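Local structure of IPT/TIG domain-containing protein BACOVA_02650 (Bacteroides ovatus, 5E7H) at residues P1-V15 / A72-L86. The protein binds polysaccharide at the cell surface and probably captures xyloglucan before its import into the periplasm for degradation. Sequence-based numbering, arbitrary orientation.
Sequences PKPVVTAVSSTMPVV and AIGGTVESAEIFYPL
Met-12 lies across Tyr-84 at about a right angle, its CG set over the middle of the ring, 3.8 Å from the centroid, in a CH-pi contact. The chain runs out straight through chi2, carrying SD above the same face at a longer Met-aromatic distance, and the bend at chi3 (-78°) turns CE onto Pro-85, 3.8 Å from its CD; an unbranched, flexible thioether suits this path. Tyr-84 is gripped at both ends: its N donates to Thr-11 O (2.7 Å, 151° at the hydrogen), while OH donates to Pro-13 O (2.7 Å), tilted 25° from that carbonyl plane. A phenylalanine in its place would probably keep the cover beneath Met-12 but leave Pro-13 O without this donor. Pro-13, rigid and without an N-H, sets CD against Phe-83 CE1 at 3.4 Å. Thr-11 turns its methyl CG2 to Glu-81 OE1, whereas its OG1 bonds to Gln-163. Two waters, each donating to that same OE1, pass their other hydrogens to Val-8 O and Ser-10 O and so tie the carboxylate to the backbone of 1-15. Farther along, compact Val-5 CG2 and Val-77 CG1 meet at 3.7 Å, and Pro-3 lays CG on Gly-75 O. Gly-74 comes so close to Pro-1 O that a side chain would clash there. Strands 4-8 and 75-78 are outermost strands of two different antiparallel sheets of the IPT/TIG domain, facing each other as in an immunoglobulin-like sandwich; beyond them, Met-12 touches strand 246-259 of the xyloglucan-binding domain, and Tyr-84 OH also bonds to Asn-119, a sodium ligand, so the contact reaches into the domain junction.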
loop_
_atom_site.group_PDB
_atom_site.type_symbol
_atom_site.label_atom_id
_atom_site.label_comp_id
_atom_site.label_asym_id
_atom_site.label_seq_id
_atom_site.Cartn_x
_atom_site.Cartn_y
_atom_site.Cartn_z
ATOM N N PRO A 1 10.717 -1.486 -31.788
ATOM C CA PRO A 1 10.858 -2.010 -30.423
ATOM C C PRO A 1 9.731 -1.539 -29.506
ATOM O O PRO A 1 9.684 -0.365 -29.143
ATOM C CB PRO A 1 12.212 -1.456 -29.975
ATOM C CG PRO A 1 12.361 -0.182 -30.749
ATOM C CD PRO A 1 11.629 -0.358 -32.051
ATOM N N LYS A 2 8.841 -2.465 -29.152
ATOM C CA LYS A 2 7.667 -2.185 -28.329
ATOM C C LYS A 2 8.044 -1.703 -26.932
ATOM O O LYS A 2 9.045 -2.150 -26.375
ATOM C CB LYS A 2 6.807 -3.444 -28.197
ATOM C CG LYS A 2 5.373 -3.297 -28.671
ATOM C CD LYS A 2 5.240 -3.482 -30.171
ATOM C CE LYS A 2 5.516 -4.921 -30.591
ATOM N NZ LYS A 2 6.897 -5.119 -31.122
ATOM N N PRO A 3 7.246 -0.790 -26.357
ATOM C CA PRO A 3 7.462 -0.508 -24.934
ATOM C C PRO A 3 7.101 -1.707 -24.068
ATOM O O PRO A 3 6.232 -2.494 -24.438
ATOM C CB PRO A 3 6.528 0.669 -24.665
ATOM C CG PRO A 3 5.438 0.509 -25.643
ATOM C CD PRO A 3 6.099 -0.035 -26.890
ATOM N N VAL A 4 7.772 -1.822 -22.926
ATOM C CA VAL A 4 7.570 -2.911 -21.988
ATOM C C VAL A 4 7.449 -2.304 -20.597
ATOM O O VAL A 4 8.147 -1.349 -20.292
ATOM C CB VAL A 4 8.735 -3.903 -22.029
ATOM C CG1 VAL A 4 8.530 -5.015 -21.014
ATOM C CG2 VAL A 4 8.883 -4.477 -23.429
ATOM N N VAL A 5 6.562 -2.851 -19.768
ATOM C CA VAL A 5 6.443 -2.424 -18.375
ATOM C C VAL A 5 6.906 -3.540 -17.455
ATOM O O VAL A 5 6.371 -4.645 -17.517
ATOM C CB VAL A 5 4.997 -2.053 -18.016
ATOM C CG1 VAL A 5 4.884 -1.675 -16.540
ATOM C CG2 VAL A 5 4.503 -0.912 -18.884
ATOM N N THR A 6 7.890 -3.270 -16.601
ATOM C CA THR A 6 8.373 -4.298 -15.675
ATOM C C THR A 6 7.877 -4.102 -14.238
ATOM O O THR A 6 7.757 -5.075 -13.499
ATOM C CB THR A 6 9.917 -4.365 -15.668
ATOM O OG1 THR A 6 10.463 -3.077 -15.375
ATOM C CG2 THR A 6 10.433 -4.831 -17.020
ATOM N N ALA A 7 7.586 -2.868 -13.830
ATOM C CA ALA A 7 7.055 -2.628 -12.491
ATOM C C ALA A 7 6.383 -1.258 -12.397
ATOM O O ALA A 7 6.725 -0.342 -13.140
ATOM C CB ALA A 7 8.154 -2.731 -11.466
ATOM N N VAL A 8 5.410 -1.154 -11.502
ATOM C CA VAL A 8 4.757 0.109 -11.175
ATOM C C VAL A 8 4.914 0.322 -9.672
ATOM O O VAL A 8 4.804 -0.624 -8.890
ATOM C CB VAL A 8 3.275 0.109 -11.571
ATOM C CG1 VAL A 8 2.638 1.449 -11.295
ATOM C CG2 VAL A 8 3.125 -0.228 -13.056
ATOM N N SER A 9 5.185 1.563 -9.270
ATOM C CA SER A 9 5.525 1.862 -7.882
ATOM C C SER A 9 4.432 1.484 -6.885
ATOM O O SER A 9 4.723 1.067 -5.743
ATOM C CB SER A 9 5.867 3.353 -7.753
ATOM O OG SER A 9 4.805 4.159 -8.233
ATOM N N SER A 10 3.169 1.598 -7.286
ATOM C CA SER A 10 2.053 1.233 -6.422
ATOM C C SER A 10 0.818 0.915 -7.248
ATOM O O SER A 10 0.680 1.435 -8.355
ATOM C CB SER A 10 1.742 2.358 -5.446
ATOM O OG SER A 10 0.598 2.053 -4.677
ATOM N N THR A 11 -0.046 0.056 -6.721
ATOM C CA THR A 11 -1.367 -0.172 -7.322
ATOM C C THR A 11 -2.390 0.869 -6.858
ATOM O O THR A 11 -3.470 0.954 -7.419
ATOM C CB THR A 11 -1.904 -1.578 -6.995
ATOM O OG1 THR A 11 -2.068 -1.715 -5.586
ATOM C CG2 THR A 11 -0.968 -2.673 -7.502
ATOM N N MET A 12 -2.076 1.665 -5.834
ATOM C CA MET A 12 -3.039 2.651 -5.341
ATOM C C MET A 12 -2.295 3.854 -4.780
ATOM O O MET A 12 -2.417 4.189 -3.602
ATOM C CB MET A 12 -3.979 2.040 -4.303
ATOM C CG MET A 12 -5.230 2.893 -4.082
ATOM S SD MET A 12 -6.526 2.047 -3.139
ATOM C CE MET A 12 -7.184 1.013 -4.416
ATOM N N PRO A 13 -1.532 4.517 -5.647
ATOM C CA PRO A 13 -0.797 5.705 -5.199
ATOM C C PRO A 13 -1.744 6.795 -4.759
ATOM O O PRO A 13 -2.794 7.014 -5.359
ATOM C CB PRO A 13 0.008 6.112 -6.429
ATOM C CG PRO A 13 -0.691 5.497 -7.588
ATOM C CD PRO A 13 -1.326 4.237 -7.074
ATOM N N VAL A 14 -1.350 7.497 -3.700
ATOM C CA VAL A 14 -2.121 8.635 -3.211
ATOM C C VAL A 14 -2.211 9.741 -4.263
ATOM O O VAL A 14 -1.229 10.059 -4.963
ATOM C CB VAL A 14 -1.480 9.169 -1.895
ATOM C CG1 VAL A 14 -2.173 10.451 -1.406
ATOM C CG2 VAL A 14 -1.533 8.103 -0.821
ATOM N N VAL A 15 -3.389 10.354 -4.396
ATOM C CA VAL A 15 -3.542 11.472 -5.302
ATOM C C VAL A 15 -2.601 12.619 -4.888
ATOM O O VAL A 15 -2.567 13.020 -3.722
ATOM C CB VAL A 15 -4.989 11.990 -5.339
ATOM C CG1 VAL A 15 -5.131 13.161 -6.240
ATOM C CG2 VAL A 15 -5.937 10.859 -5.780
ATOM N N ALA A 72 4.281 4.596 -26.787
ATOM C CA ALA A 72 5.600 5.083 -27.162
ATOM C C ALA A 72 5.739 4.902 -28.663
ATOM O O ALA A 72 4.816 4.420 -29.313
ATOM C CB ALA A 72 6.699 4.338 -26.416
ATOM N N ILE A 73 6.884 5.280 -29.207
ATOM C CA ILE A 73 7.067 5.227 -30.659
ATOM C C ILE A 73 6.907 3.798 -31.186
ATOM O O ILE A 73 6.426 3.584 -32.301
ATOM C CB ILE A 73 8.441 5.779 -31.078
ATOM C CG1 ILE A 73 8.625 5.673 -32.596
ATOM C CG2 ILE A 73 9.573 5.029 -30.394
ATOM C CD1 ILE A 73 7.475 6.237 -33.424
ATOM N N GLY A 74 7.296 2.826 -30.369
ATOM C CA GLY A 74 7.231 1.428 -30.749
ATOM C C GLY A 74 5.861 0.795 -30.592
ATOM O O GLY A 74 5.652 -0.344 -31.019
ATOM N N GLY A 75 4.928 1.515 -29.971
ATOM C CA GLY A 75 3.580 1.007 -29.779
ATOM C C GLY A 75 3.032 1.258 -28.382
ATOM O O GLY A 75 3.514 2.130 -27.678
ATOM N N THR A 76 2.020 0.481 -28.007
ATOM C CA THR A 76 1.326 0.663 -26.732
ATOM C C THR A 76 1.407 -0.590 -25.892
ATOM O O THR A 76 1.295 -1.711 -26.398
ATOM C CB THR A 76 -0.146 1.042 -26.950
ATOM O OG1 THR A 76 -0.208 2.267 -27.691
ATOM C CG2 THR A 76 -0.882 1.233 -25.628
ATOM N N VAL A 77 1.620 -0.385 -24.599
ATOM C CA VAL A 77 1.680 -1.480 -23.636
ATOM C C VAL A 77 0.826 -1.130 -22.426
ATOM O O VAL A 77 0.741 0.028 -22.016
ATOM C CB VAL A 77 3.132 -1.779 -23.212
ATOM C CG1 VAL A 77 3.753 -0.593 -22.502
ATOM C CG2 VAL A 77 3.205 -3.035 -22.339
ATOM N N GLU A 78 0.188 -2.155 -21.870
ATOM C CA GLU A 78 -0.673 -2.035 -20.704
ATOM C C GLU A 78 0.008 -2.680 -19.500
ATOM O O GLU A 78 0.566 -3.765 -19.618
ATOM C CB GLU A 78 -2.012 -2.701 -21.028
ATOM C CG GLU A 78 -3.102 -2.545 -20.008
ATOM C CD GLU A 78 -4.378 -3.272 -20.429
ATOM O OE1 GLU A 78 -4.451 -4.512 -20.268
ATOM O OE2 GLU A 78 -5.302 -2.607 -20.939
ATOM N N SER A 79 -0.028 -2.015 -18.353
ATOM C CA SER A 79 0.478 -2.602 -17.107
ATOM C C SER A 79 -0.352 -3.845 -16.774
ATOM O O SER A 79 -1.559 -3.870 -16.983
ATOM C CB SER A 79 0.440 -1.572 -15.974
ATOM O OG SER A 79 -0.887 -1.199 -15.618
ATOM N N ALA A 80 0.309 -4.891 -16.287
ATOM C CA ALA A 80 -0.357 -6.166 -16.020
ATOM C C ALA A 80 -1.188 -6.144 -14.737
ATOM O O ALA A 80 -2.304 -6.682 -14.715
ATOM C CB ALA A 80 0.680 -7.289 -15.951
ATOM N N GLU A 81 -0.650 -5.537 -13.680
ATOM C CA GLU A 81 -1.370 -5.355 -12.429
ATOM C C GLU A 81 -2.614 -4.512 -12.614
ATOM O O GLU A 81 -2.599 -3.553 -13.374
ATOM C CB GLU A 81 -0.499 -4.635 -11.377
ATOM C CG GLU A 81 0.743 -5.326 -10.927
ATOM C CD GLU A 81 1.464 -4.509 -9.866
ATOM O OE1 GLU A 81 1.476 -3.257 -9.971
ATOM O OE2 GLU A 81 2.000 -5.113 -8.923
ATOM N N ILE A 82 -3.662 -4.815 -11.856
ATOM C CA ILE A 82 -4.819 -3.939 -11.817
ATOM C C ILE A 82 -4.469 -2.704 -10.998
ATOM O O ILE A 82 -4.064 -2.807 -9.831
ATOM C CB ILE A 82 -6.049 -4.652 -11.242
ATOM C CG1 ILE A 82 -6.456 -5.753 -12.226
ATOM C CG2 ILE A 82 -7.181 -3.686 -11.013
ATOM C CD1 ILE A 82 -7.651 -6.589 -11.787
ATOM N N PHE A 83 -4.597 -1.545 -11.641
ATOM C CA PHE A 83 -4.370 -0.229 -11.034
ATOM C C PHE A 83 -5.645 0.286 -10.362
ATOM O O PHE A 83 -6.731 0.193 -10.932
ATOM C CB PHE A 83 -3.892 0.763 -12.114
ATOM C CG PHE A 83 -3.325 2.045 -11.550
ATOM C CD1 PHE A 83 -2.143 2.032 -10.836
ATOM C CD2 PHE A 83 -3.985 3.248 -11.751
ATOM C CE1 PHE A 83 -1.627 3.215 -10.301
ATOM C CE2 PHE A 83 -3.473 4.434 -11.237
ATOM C CZ PHE A 83 -2.302 4.408 -10.512
ATOM N N TYR A 84 -5.501 0.796 -9.133
ATOM C CA TYR A 84 -6.613 1.254 -8.288
ATOM C C TYR A 84 -7.652 0.136 -8.119
ATOM O O TYR A 84 -8.820 0.257 -8.512
ATOM C CB TYR A 84 -7.235 2.570 -8.806
ATOM C CG TYR A 84 -6.757 3.767 -7.986
ATOM C CD1 TYR A 84 -7.619 4.430 -7.117
ATOM C CD2 TYR A 84 -5.431 4.194 -8.033
ATOM C CE1 TYR A 84 -7.176 5.499 -6.346
ATOM C CE2 TYR A 84 -4.996 5.270 -7.281
ATOM C CZ TYR A 84 -5.870 5.904 -6.438
ATOM O OH TYR A 84 -5.435 6.959 -5.651
ATOM N N PRO A 85 -7.200 -0.980 -7.520
ATOM C CA PRO A 85 -8.093 -2.116 -7.261
ATOM C C PRO A 85 -9.010 -1.813 -6.084
ATOM O O PRO A 85 -8.865 -2.355 -4.984
ATOM C CB PRO A 85 -7.123 -3.254 -6.953
ATOM C CG PRO A 85 -5.993 -2.598 -6.307
ATOM C CD PRO A 85 -5.829 -1.281 -7.077
ATOM N N LEU A 86 -9.957 -0.914 -6.321
ATOM C CA LEU A 86 -10.838 -0.420 -5.262
ATOM C C LEU A 86 -11.599 -1.552 -4.567
ATOM O O LEU A 86 -11.837 -1.487 -3.355
ATOM C CB LEU A 86 -11.810 0.610 -5.847
ATOM C CG LEU A 86 -11.080 1.883 -6.276
ATOM C CD1 LEU A 86 -11.963 2.616 -7.293
ATOM C CD2 LEU A 86 -10.733 2.777 -5.088
HETATM O O HOH W 1 8.635 2.103 -28.060
HETATM O O HOH W 2 2.791 -2.144 -7.722
HETATM O O HOH W 3 0.109 -0.728 -10.468
#